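Local structure of ABC-type phosphate transport system, periplasmic component (Lactobacillus brevis, 4ECF) at residues L101-W112 and T166-A174; L124-R134 and K148-V159. The protein probably captures phosphate outside the cell as the solute-binding component of an ABC transporter that imports it across the cytoplasmic membrane. All blocks are in the same frame, centred on the assembly; numbering follows the deposited sequence.

Contact 1: residues L101-W112 and T166-A174; sequences LIKIFTGQITNW and TPGAISYVA
Ile170 of strand 169-174 meets Phe105 and Trp112 at once, and this contact illustrates how one aliphatic side chain can join two aromatic rings. Its CG1 lies anti to the backbone N (chi1 -178°), which carries CD1 out to Phe105 CE2 at 3.7 Å and to Trp112 CH2 at 3.9 Å. The other branch, CG2, turns to Ile104 CG2, 4.1 Å away. Trp112 presents its edge: Ile170 CB lies near the indole plane, and so does Gly168 O. There NE1 donates to Gly168 O over 2.9 Å, a nearly straight bond (163°) that reaches the oxygen from above its carbonyl plane. With an alanine in place of Trp112, a gap would probably open beside Ile170 and Gly168 O would lose this donor. Farther along the strand, Phe105 CE1 comes within 3.8 Å of Tyr172 CE2, at the edge of the tyrosine ring; the two ring planes are inclined at 48°. Phe137 of helix 132-140 stacks on Tyr172 and meets Phe105 edge-to-face. The contact is largely apolar, buried packing of helix 98-105, and of Trp112 beyond it, against strand 169-174 of the sheet, with the helix running across the strand, as in the alpha/beta fold of periplasmic binding proteins.

Contact 2: residues L124-R134 and K148-V159; sequences LINRAQGSGTR and KTAQEQDSSGMV. With PO4 (phosphate ion), chain B.
A beta-alpha-beta unit whose helix starts on a bound anion brings these segments together: parallel strands 123-127 and 151-153 lie side by side, and phosphate sits at the N-terminus of helix 132-140. Asn126 anchors the strand pair through its backbone, its N donating to Gln151 O over 2.9 Å while its O accepts from Gln153 N. Where the strands part, a water bridges Leu124 O and Gln151 N.

Arg127 joins sheet and anion. Its chain bends at chi2 and chi3 (-79° and -51°), folding CD against Val159 CG2 at 3.4 Å and turning the guanidinium to the phosphate. NH2 donates to PO4 O3 over 2.8 Å, with that oxygen in the guanidinium plane, while the bond from NH1 to O1 is weak. Backbone atoms of Ser155 and Ser156 cover one face of the group and Ser131 OG lies over the opposite one, which should restrict its rotation. O1 also accepts from Ser131 OG, Thr133 OG1 and Thr133 N; Gly132 N donates to O2. Ser131 OG is itself the N-cap acceptor for Arg134 N.

The extended Arg134 reaches back to the strand, where NH1 donates to Arg127 O at 2.7 Å and makes a weak salt bridge to Glu152 OE2, its guanidinium steeply inclined to the carboxylate. Its NE pairs with Glu138.

Strand 169-174 flanks strand 123-127, Tyr172 OH bonding to Asn126 ND2 and Arg127 N, while Ile162 of helix 156-165 packs against Ile125, Gln151 and Gln153.

How the contacts relate
The two contacts share one sheet, in which strand 123-127 lies between strands 151-153 and 169-174, and their centres are about 12 Å apart. Contact 1 packs helix 98-105 on this sheet, whereas contact 2 carries the strands on to the phosphate. Two polar links join them: Phe105 O lies 2.7 Å from Lys148 N, and Ser171 OG lies 2.8 Å from Ile125 O, both probable hydrogen bonds. Tyr172 belongs to both settings, since its OH also packs 3.4 Å from Arg134 CG. Ser11, Thr12, Ala13 and Thr41 add further hydrogen bonds to the phosphate, consistent with a transport-receptor binding site assembled from several loops and helix starts.

Contact 1: residues L101-W112 and T166-A174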
loop_
_atom_site.group_PDB
_atom_site.type_symbol
_atom_site.label_atom_id
_atom_site.label_comp_id
_atom_site.label_asym_id
_atom_site.label_seq_id
_atom_site.Cartn_x
_atom_site.Cartn_y
_atom_site.Cartn_z
ATOM N N LEU A 101 4.759 -4.129 18.921
ATOM C CA LEU A 101 5.031 -4.201 17.493
ATOM C C LEU A 101 6.458 -3.727 17.171
ATOM O O LEU A 101 7.190 -4.364 16.378
ATOM C CB LEU A 101 3.986 -3.388 16.738
ATOM C CG LEU A 101 4.119 -3.448 15.212
ATOM C CD1 LEU A 101 3.707 -4.802 14.610
ATOM C CD2 LEU A 101 3.277 -2.356 14.574
ATOM N N ILE A 102 6.877 -2.638 17.805
ATOM C CA ILE A 102 8.205 -2.072 17.567
ATOM C C ILE A 102 9.253 -3.063 18.052
ATOM O O ILE A 102 10.208 -3.365 17.363
ATOM C CB ILE A 102 8.376 -0.733 18.254
ATOM C CG1 ILE A 102 7.585 0.344 17.520
ATOM C CG2 ILE A 102 9.849 -0.317 18.302
ATOM C CD1 ILE A 102 7.374 1.637 18.287
ATOM N N LYS A 103 9.032 -3.598 19.240
ATOM C CA LYS A 103 9.980 -4.542 19.833
ATOM C C LYS A 103 10.083 -5.781 18.976
ATOM O O LYS A 103 11.149 -6.385 18.918
ATOM C CB LYS A 103 9.626 -4.885 21.279
ATOM C CG LYS A 103 9.929 -3.745 22.256
ATOM C CD LYS A 103 9.572 -4.180 23.670
ATOM C CE LYS A 103 10.100 -3.232 24.713
ATOM N NZ LYS A 103 9.817 -3.834 26.046
ATOM N N ILE A 104 8.989 -6.221 18.366
ATOM C CA ILE A 104 9.077 -7.384 17.461
ATOM C C ILE A 104 9.891 -7.076 16.214
ATOM O O ILE A 104 10.785 -7.841 15.842
ATOM C CB ILE A 104 7.666 -7.954 17.136
ATOM C CG1 ILE A 104 7.120 -8.631 18.411
ATOM C CG2 ILE A 104 7.685 -8.896 15.908
ATOM C CD1 ILE A 104 5.675 -9.090 18.356
ATOM N N PHE A 105 9.582 -5.976 15.550
ATOM C CA PHE A 105 10.273 -5.641 14.289
ATOM C C PHE A 105 11.737 -5.224 14.478
ATOM O O PHE A 105 12.534 -5.369 13.548
ATOM C CB PHE A 105 9.459 -4.631 13.471
ATOM C CG PHE A 105 8.450 -5.295 12.559
ATOM C CD1 PHE A 105 8.825 -5.708 11.293
ATOM C CD2 PHE A 105 7.179 -5.621 13.004
ATOM C CE1 PHE A 105 7.909 -6.360 10.452
ATOM C CE2 PHE A 105 6.269 -6.265 12.187
ATOM C CZ PHE A 105 6.647 -6.656 10.908
ATOM N N THR A 106 12.085 -4.734 15.666
ATOM C CA THR A 106 13.482 -4.456 15.979
ATOM C C THR A 106 14.255 -5.649 16.491
ATOM O O THR A 106 15.485 -5.533 16.735
ATOM C CB THR A 106 13.624 -3.286 16.950
ATOM O OG1 THR A 106 13.012 -3.649 18.168
ATOM C CG2 THR A 106 13.009 -2.012 16.338
ATOM N N GLY A 107 13.582 -6.771 16.770
ATOM C CA GLY A 107 14.258 -7.967 17.278
ATOM C C GLY A 107 14.434 -8.056 18.782
ATOM O O GLY A 107 15.128 -8.942 19.280
ATOM N N GLN A 108 13.861 -7.128 19.533
ATOM C CA GLN A 108 13.931 -7.177 20.982
ATOM C C GLN A 108 13.077 -8.290 21.593
ATOM O O GLN A 108 13.402 -8.812 22.643
ATOM C CB GLN A 108 13.486 -5.840 21.572
ATOM C CG GLN A 108 14.420 -4.695 21.216
ATOM C CD GLN A 108 13.847 -3.402 21.677
ATOM O OE1 GLN A 108 13.842 -3.128 22.879
ATOM N NE2 GLN A 108 13.287 -2.636 20.761
ATOM N N ILE A 109 11.956 -8.600 20.954
ATOM C CA ILE A 109 11.091 -9.718 21.311
ATOM C C ILE A 109 11.233 -10.739 20.192
ATOM O O ILE A 109 11.144 -10.392 19.004
ATOM C CB ILE A 109 9.628 -9.273 21.416
ATOM C CG1 ILE A 109 9.405 -8.483 22.728
ATOM C CG2 ILE A 109 8.677 -10.471 21.340
ATOM C CD1 ILE A 109 8.052 -7.784 22.786
ATOM N N THR A 110 11.552 -11.982 20.552
ATOM C CA THR A 110 11.873 -12.991 19.520
ATOM C C THR A 110 10.970 -14.242 19.540
ATOM O O THR A 110 11.107 -15.098 18.693
ATOM C CB THR A 110 13.339 -13.465 19.654
ATOM O OG1 THR A 110 13.525 -14.032 20.942
ATOM C CG2 THR A 110 14.323 -12.284 19.422
ATOM N N ASN A 111 10.086 -14.348 20.525
ATOM C CA ASN A 111 9.145 -15.451 20.652
ATOM C C ASN A 111 7.730 -14.896 20.935
ATOM O O ASN A 111 7.537 -13.977 21.750
ATOM C CB ASN A 111 9.637 -16.378 21.763
ATOM C CG ASN A 111 8.868 -17.673 21.819
ATOM O OD1 ASN A 111 7.673 -17.668 22.098
ATOM N ND2 ASN A 111 9.575 -18.821 21.624
ATOM N N TRP A 112 6.716 -15.436 20.263
ATOM C CA TRP A 112 5.360 -14.982 20.454
ATOM C C TRP A 112 4.837 -15.142 21.880
ATOM O O TRP A 112 3.941 -14.419 22.315
ATOM C CB TRP A 112 4.432 -15.720 19.488
ATOM C CG TRP A 112 4.618 -15.261 18.080
ATOM C CD1 TRP A 112 5.268 -15.914 17.048
ATOM C CD2 TRP A 112 4.174 -13.997 17.533
ATOM N NE1 TRP A 112 5.263 -15.162 15.915
ATOM C CE2 TRP A 112 4.610 -13.988 16.134
ATOM C CE3 TRP A 112 3.488 -12.916 18.033
ATOM C CZ2 TRP A 112 4.369 -12.913 15.309
ATOM C CZ3 TRP A 112 3.219 -11.839 17.176
ATOM C CH2 TRP A 112 3.659 -11.850 15.852
ATOM N N THR A 166 4.243 -19.899 6.696
ATOM C CA THR A 166 5.449 -19.910 7.519
ATOM C C THR A 166 5.132 -19.776 9.004
ATOM O O THR A 166 4.696 -18.690 9.459
ATOM C CB THR A 166 6.416 -18.789 7.133
ATOM O OG1 THR A 166 6.754 -18.899 5.747
ATOM C CG2 THR A 166 7.692 -18.837 7.991
ATOM N N PRO A 167 5.357 -20.855 9.782
ATOM C CA PRO A 167 5.111 -20.765 11.199
ATOM C C PRO A 167 5.822 -19.569 11.819
ATOM O O PRO A 167 6.990 -19.314 11.508
ATOM C CB PRO A 167 5.714 -22.081 11.754
ATOM C CG PRO A 167 5.588 -23.046 10.617
ATOM C CD PRO A 167 5.784 -22.213 9.381
ATOM N N GLY A 168 5.134 -18.837 12.695
ATOM C CA GLY A 168 5.770 -17.750 13.426
ATOM C C GLY A 168 5.835 -16.411 12.685
ATOM O O GLY A 168 6.288 -15.440 13.254
ATOM N N ALA A 169 5.391 -16.369 11.426
ATOM C CA ALA A 169 5.634 -15.195 10.543
ATOM C C ALA A 169 4.767 -13.977 10.877
ATOM O O ALA A 169 3.592 -14.113 11.178
ATOM C CB ALA A 169 5.429 -15.575 9.075
ATOM N N ILE A 170 5.395 -12.815 10.775
ATOM C CA ILE A 170 4.711 -11.545 10.719
ATOM C C ILE A 170 5.244 -10.671 9.582
ATOM O O ILE A 170 6.412 -10.618 9.326
ATOM C CB ILE A 170 4.797 -10.827 12.088
ATOM C CG1 ILE A 170 4.044 -9.511 12.058
ATOM C CG2 ILE A 170 6.271 -10.639 12.528
ATOM C CD1 ILE A 170 3.867 -8.832 13.422
ATOM N N SER A 171 4.333 -9.944 8.940
ATOM C CA SER A 171 4.679 -8.952 7.913
ATOM C C SER A 171 3.603 -7.872 7.904
ATOM O O SER A 171 2.870 -7.686 8.884
ATOM C CB SER A 171 4.847 -9.573 6.534
ATOM O OG SER A 171 5.538 -8.683 5.664
ATOM N N TYR A 172 3.584 -7.140 6.819
ATOM C CA TYR A 172 2.627 -6.039 6.649
ATOM C C TYR A 172 2.157 -6.028 5.211
ATOM O O TYR A 172 2.948 -6.280 4.302
ATOM C CB TYR A 172 3.293 -4.724 7.062
ATOM C CG TYR A 172 4.704 -4.601 6.627
ATOM C CD1 TYR A 172 5.025 -4.176 5.360
ATOM C CD2 TYR A 172 5.764 -5.032 7.449
ATOM C CE1 TYR A 172 6.338 -4.085 4.931
ATOM C CE2 TYR A 172 7.075 -4.942 7.042
ATOM C CZ TYR A 172 7.373 -4.469 5.761
ATOM O OH TYR A 172 8.691 -4.385 5.346
ATOM N N VAL A 173 0.884 -5.651 4.992
ATOM C CA VAL A 173 0.301 -5.647 3.679
ATOM C C VAL A 173 -0.883 -4.703 3.623
ATOM O O VAL A 173 -1.538 -4.420 4.638
ATOM C CB VAL A 173 -0.127 -7.073 3.230
ATOM C CG1 VAL A 173 -1.448 -7.516 3.885
ATOM C CG2 VAL A 173 -0.057 -7.201 1.723
ATOM N N ALA A 174 -1.093 -4.179 2.434
ATOM C CA ALA A 174 -2.282 -3.335 2.162
ATOM C C ALA A 174 -3.582 -4.101 2.484
ATOM O O ALA A 174 -3.682 -5.288 2.252
ATOM C CB ALA A 174 -2.258 -2.883 0.694
#

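Contact 2: residues L124-R134 and K148-V159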
loop_
_atom_site.group_PDB
_atom_site.type_symbol
_atom_site.label_atom_id
_atom_site.label_comp_id
_atom_site.label_asym_id
_atom_site.label_seq_id
_atom_site.Cartn_x
_atom_site.Cartn_y
_atom_site.Cartn_z
ATOM N N LEU A 124 10.357 -12.616 11.087
ATOM C CA LEU A 124 10.039 -11.352 10.432
ATOM C C LEU A 124 10.126 -11.544 8.933
ATOM O O LEU A 124 11.090 -12.134 8.411
ATOM C CB LEU A 124 11.012 -10.233 10.876
ATOM C CG LEU A 124 11.034 -9.910 12.366
ATOM C CD1 LEU A 124 12.128 -8.879 12.635
ATOM C CD2 LEU A 124 9.674 -9.461 12.883
ATOM N N ILE A 125 9.109 -11.037 8.239
ATOM C CA ILE A 125 9.115 -10.975 6.781
ATOM C C ILE A 125 8.979 -9.509 6.380
ATOM O O ILE A 125 8.051 -8.834 6.800
ATOM C CB ILE A 125 7.960 -11.817 6.184
ATOM C CG1 ILE A 125 7.992 -13.258 6.719
ATOM C CG2 ILE A 125 7.999 -11.774 4.658
ATOM C CD1 ILE A 125 9.136 -14.087 6.219
ATOM N N ASN A 126 9.923 -9.005 5.598
ATOM C CA ASN A 126 9.901 -7.603 5.185
ATOM C C ASN A 126 9.724 -7.496 3.687
ATOM O O ASN A 126 9.968 -8.455 2.932
ATOM C CB ASN A 126 11.214 -6.904 5.581
ATOM C CG ASN A 126 11.182 -6.405 7.002
ATOM O OD1 ASN A 126 12.045 -6.760 7.797
ATOM N ND2 ASN A 126 10.231 -5.563 7.315
ATOM N N ARG A 127 9.288 -6.317 3.236
ATOM C CA ARG A 127 9.462 -5.988 1.856
ATOM C C ARG A 127 10.830 -5.362 1.659
ATOM O O ARG A 127 11.460 -4.868 2.613
ATOM C CB ARG A 127 8.361 -5.007 1.411
ATOM C CG ARG A 127 6.956 -5.589 1.420
ATOM C CD ARG A 127 6.631 -6.467 0.199
ATOM N NE ARG A 127 6.958 -5.728 -1.013
ATOM C CZ ARG A 127 6.189 -4.778 -1.524
ATOM N NH1 ARG A 127 5.021 -4.490 -0.966
ATOM N NH2 ARG A 127 6.598 -4.103 -2.567
ATOM N N ALA A 128 11.260 -5.319 0.402
ATOM C CA ALA A 128 12.480 -4.630 0.029
ATOM C C ALA A 128 12.368 -3.119 0.132
ATOM O O ALA A 128 11.286 -2.538 -0.001
ATOM C CB ALA A 128 12.897 -5.032 -1.374
ATOM N N GLN A 129 13.509 -2.472 0.370
ATOM C CA GLN A 129 13.624 -1.022 0.367
ATOM C C GLN A 129 13.090 -0.473 -0.951
ATOM O O GLN A 129 13.322 -1.063 -2.008
ATOM C CB GLN A 129 15.086 -0.574 0.534
ATOM C CG GLN A 129 15.615 -0.730 1.942
ATOM C CD GLN A 129 14.932 0.201 2.926
ATOM O OE1 GLN A 129 14.386 1.244 2.544
ATOM N NE2 GLN A 129 14.956 -0.176 4.204
ATOM N N GLY A 130 12.368 0.642 -0.869
ATOM C CA GLY A 130 11.642 1.183 -2.025
ATOM C C GLY A 130 10.157 0.882 -2.018
ATOM O O GLY A 130 9.386 1.565 -2.702
ATOM N N SER A 131 9.757 -0.146 -1.273
ATOM C CA SER A 131 8.343 -0.486 -1.078
ATOM C C SER A 131 7.649 0.653 -0.346
ATOM O O SER A 131 8.127 1.126 0.698
ATOM C CB SER A 131 8.193 -1.730 -0.218
ATOM O OG SER A 131 6.868 -1.871 0.267
ATOM N N GLY A 132 6.513 1.103 -0.886
ATOM C CA GLY A 132 5.785 2.166 -0.257
ATOM C C GLY A 132 5.033 1.679 0.965
ATOM O O GLY A 132 4.852 2.430 1.955
ATOM N N THR A 133 4.668 0.401 0.933
ATOM C CA THR A 133 4.057 -0.266 2.120
ATOM C C THR A 133 5.056 -0.248 3.279
ATOM O O THR A 133 4.704 0.124 4.424
ATOM C CB THR A 133 3.633 -1.695 1.810
ATOM O OG1 THR A 133 2.754 -1.706 0.658
ATOM C CG2 THR A 133 2.836 -2.223 3.015
ATOM N N ARG A 134 6.280 -0.655 2.993
ATOM C CA ARG A 134 7.289 -0.664 4.013
ATOM C C ARG A 134 7.556 0.755 4.586
ATOM O O ARG A 134 7.610 0.920 5.792
ATOM C CB ARG A 134 8.584 -1.299 3.538
ATOM C CG ARG A 134 9.701 -1.226 4.580
ATOM C CD ARG A 134 10.896 -2.036 4.157
ATOM N NE ARG A 134 11.954 -1.901 5.159
ATOM C CZ ARG A 134 13.034 -2.665 5.183
ATOM N NH1 ARG A 134 13.180 -3.612 4.293
ATOM N NH2 ARG A 134 13.947 -2.486 6.130
ATOM N N LYS A 148 14.768 -4.882 12.021
ATOM C CA LYS A 148 15.803 -5.880 12.054
ATOM C C LYS A 148 15.917 -6.514 10.634
ATOM O O LYS A 148 14.918 -6.728 9.986
ATOM C CB LYS A 148 15.351 -6.942 13.075
ATOM C CG LYS A 148 16.300 -8.129 13.292
ATOM C CD LYS A 148 15.654 -9.169 14.209
ATOM C CE LYS A 148 16.311 -10.547 14.185
ATOM N NZ LYS A 148 15.715 -11.453 15.233
ATOM N N THR A 149 17.134 -6.801 10.168
ATOM C CA THR A 149 17.369 -7.574 8.932
ATOM C C THR A 149 16.598 -8.911 8.947
ATOM O O THR A 149 16.726 -9.693 9.903
ATOM C CB THR A 149 18.890 -7.845 8.779
ATOM O OG1 THR A 149 19.558 -6.584 8.663
ATOM C CG2 THR A 149 19.208 -8.720 7.540
ATOM N N ALA A 150 15.837 -9.163 7.872
ATOM C CA ALA A 150 14.825 -10.243 7.784
ATOM C C ALA A 150 14.840 -10.804 6.357
ATOM O O ALA A 150 15.318 -10.143 5.419
ATOM C CB ALA A 150 13.391 -9.701 8.050
ATOM N N GLN A 151 14.213 -11.961 6.195
ATOM C CA GLN A 151 13.769 -12.444 4.877
ATOM C C GLN A 151 12.958 -11.337 4.180
ATOM O O GLN A 151 12.061 -10.757 4.799
ATOM C CB GLN A 151 12.869 -13.680 5.061
ATOM C CG GLN A 151 12.442 -14.352 3.754
ATOM C CD GLN A 151 11.487 -15.520 3.964
ATOM O OE1 GLN A 151 11.374 -16.069 5.065
ATOM N NE2 GLN A 151 10.799 -15.909 2.898
ATOM N N GLU A 152 13.272 -11.063 2.908
ATOM C CA GLU A 152 12.530 -10.056 2.105
ATOM C C GLU A 152 11.814 -10.675 0.914
ATOM O O GLU A 152 12.264 -11.675 0.332
ATOM C CB GLU A 152 13.429 -8.904 1.628
ATOM C CG GLU A 152 13.806 -7.968 2.770
ATOM C CD GLU A 152 14.843 -6.899 2.459
ATOM O OE1 GLU A 152 15.379 -6.813 1.324
ATOM O OE2 GLU A 152 15.136 -6.125 3.411
ATOM N N GLN A 153 10.692 -10.061 0.552
ATOM C CA GLN A 153 9.853 -10.536 -0.548
ATOM C C GLN A 153 9.617 -9.339 -1.450
ATOM O O GLN A 153 9.722 -8.214 -0.986
ATOM C CB GLN A 153 8.546 -11.111 -0.022
ATOM C CG GLN A 153 8.691 -12.250 0.972
ATOM C CD GLN A 153 9.427 -13.460 0.435
ATOM O OE1 GLN A 153 10.209 -14.069 1.155
ATOM N NE2 GLN A 153 9.162 -13.833 -0.808
ATOM N N ASP A 154 9.313 -9.569 -2.735
ATOM C CA ASP A 154 9.331 -8.483 -3.711
ATOM C C ASP A 154 7.964 -7.872 -3.929
ATOM O O ASP A 154 7.875 -6.891 -4.650
ATOM C CB ASP A 154 9.895 -8.950 -5.071
ATOM C CG ASP A 154 11.407 -9.173 -5.059
ATOM O OD1 ASP A 154 12.107 -8.725 -4.115
ATOM O OD2 ASP A 154 11.895 -9.804 -6.026
ATOM N N SER A 155 6.901 -8.417 -3.328
ATOM C CA SER A 155 5.559 -7.851 -3.554
ATOM C C SER A 155 4.639 -8.106 -2.375
ATOM O O SER A 155 4.870 -9.014 -1.585
ATOM C CB SER A 155 4.894 -8.492 -4.801
ATOM O OG SER A 155 4.646 -9.868 -4.600
ATOM N N SER A 156 3.514 -7.389 -2.378
ATOM C CA SER A 156 2.430 -7.626 -1.432
ATOM C C SER A 156 1.936 -9.078 -1.479
ATOM O O SER A 156 1.733 -9.712 -0.460
ATOM C CB SER A 156 1.249 -6.688 -1.761
ATOM O OG SER A 156 1.583 -5.320 -1.650
ATOM N N GLY A 157 1.718 -9.611 -2.687
ATOM C CA GLY A 157 1.216 -10.965 -2.844
ATOM C C GLY A 157 2.153 -12.034 -2.313
ATOM O O GLY A 157 1.690 -12.978 -1.684
HETATM N N MSE A 158 3.455 -11.851 -2.517
HETATM C CA MSE A 158 4.446 -12.804 -1.996
HETATM C C MSE A 158 4.581 -12.725 -0.462
HETATM O O MSE A 158 4.747 -13.750 0.178
HETATM C CB MSE A 158 5.777 -12.640 -2.709
HETATM C CG MSE A 158 5.679 -13.021 -4.178
HETATM SE SE MSE A 158 7.349 -12.739 -5.138
HETATM C CE MSE A 158 7.413 -10.837 -5.382
ATOM N N VAL A 159 4.505 -11.523 0.119
ATOM C CA VAL A 159 4.481 -11.365 1.574
ATOM C C VAL A 159 3.273 -12.158 2.121
ATOM O O VAL A 159 3.398 -12.967 3.036
ATOM C CB VAL A 159 4.418 -9.869 1.990
ATOM C CG1 VAL A 159 3.786 -9.755 3.372
ATOM C CG2 VAL A 159 5.825 -9.219 1.960
HETATM P P PO4 B . 4.421 -1.266 -2.627
HETATM O O1 PO4 B . 4.682 -1.711 -1.193
HETATM O O2 PO4 B . 5.202 -0.068 -3.026
HETATM O O3 PO4 B . 4.587 -2.392 -3.610
HETATM O O4 PO4 B . 2.868 -0.881 -2.758
HETATM O O HOH W 1 13.333 -13.439 8.517
HETATM O O HOH W 2 9.074 -3.925 -4.186
HETATM O O HOH W 3 9.761 -5.398 -1.994
HETATM O O HOH W 4 16.021 -4.020 0.803
HETATM O O HOH W 5 1.175 -4.060 0.682
#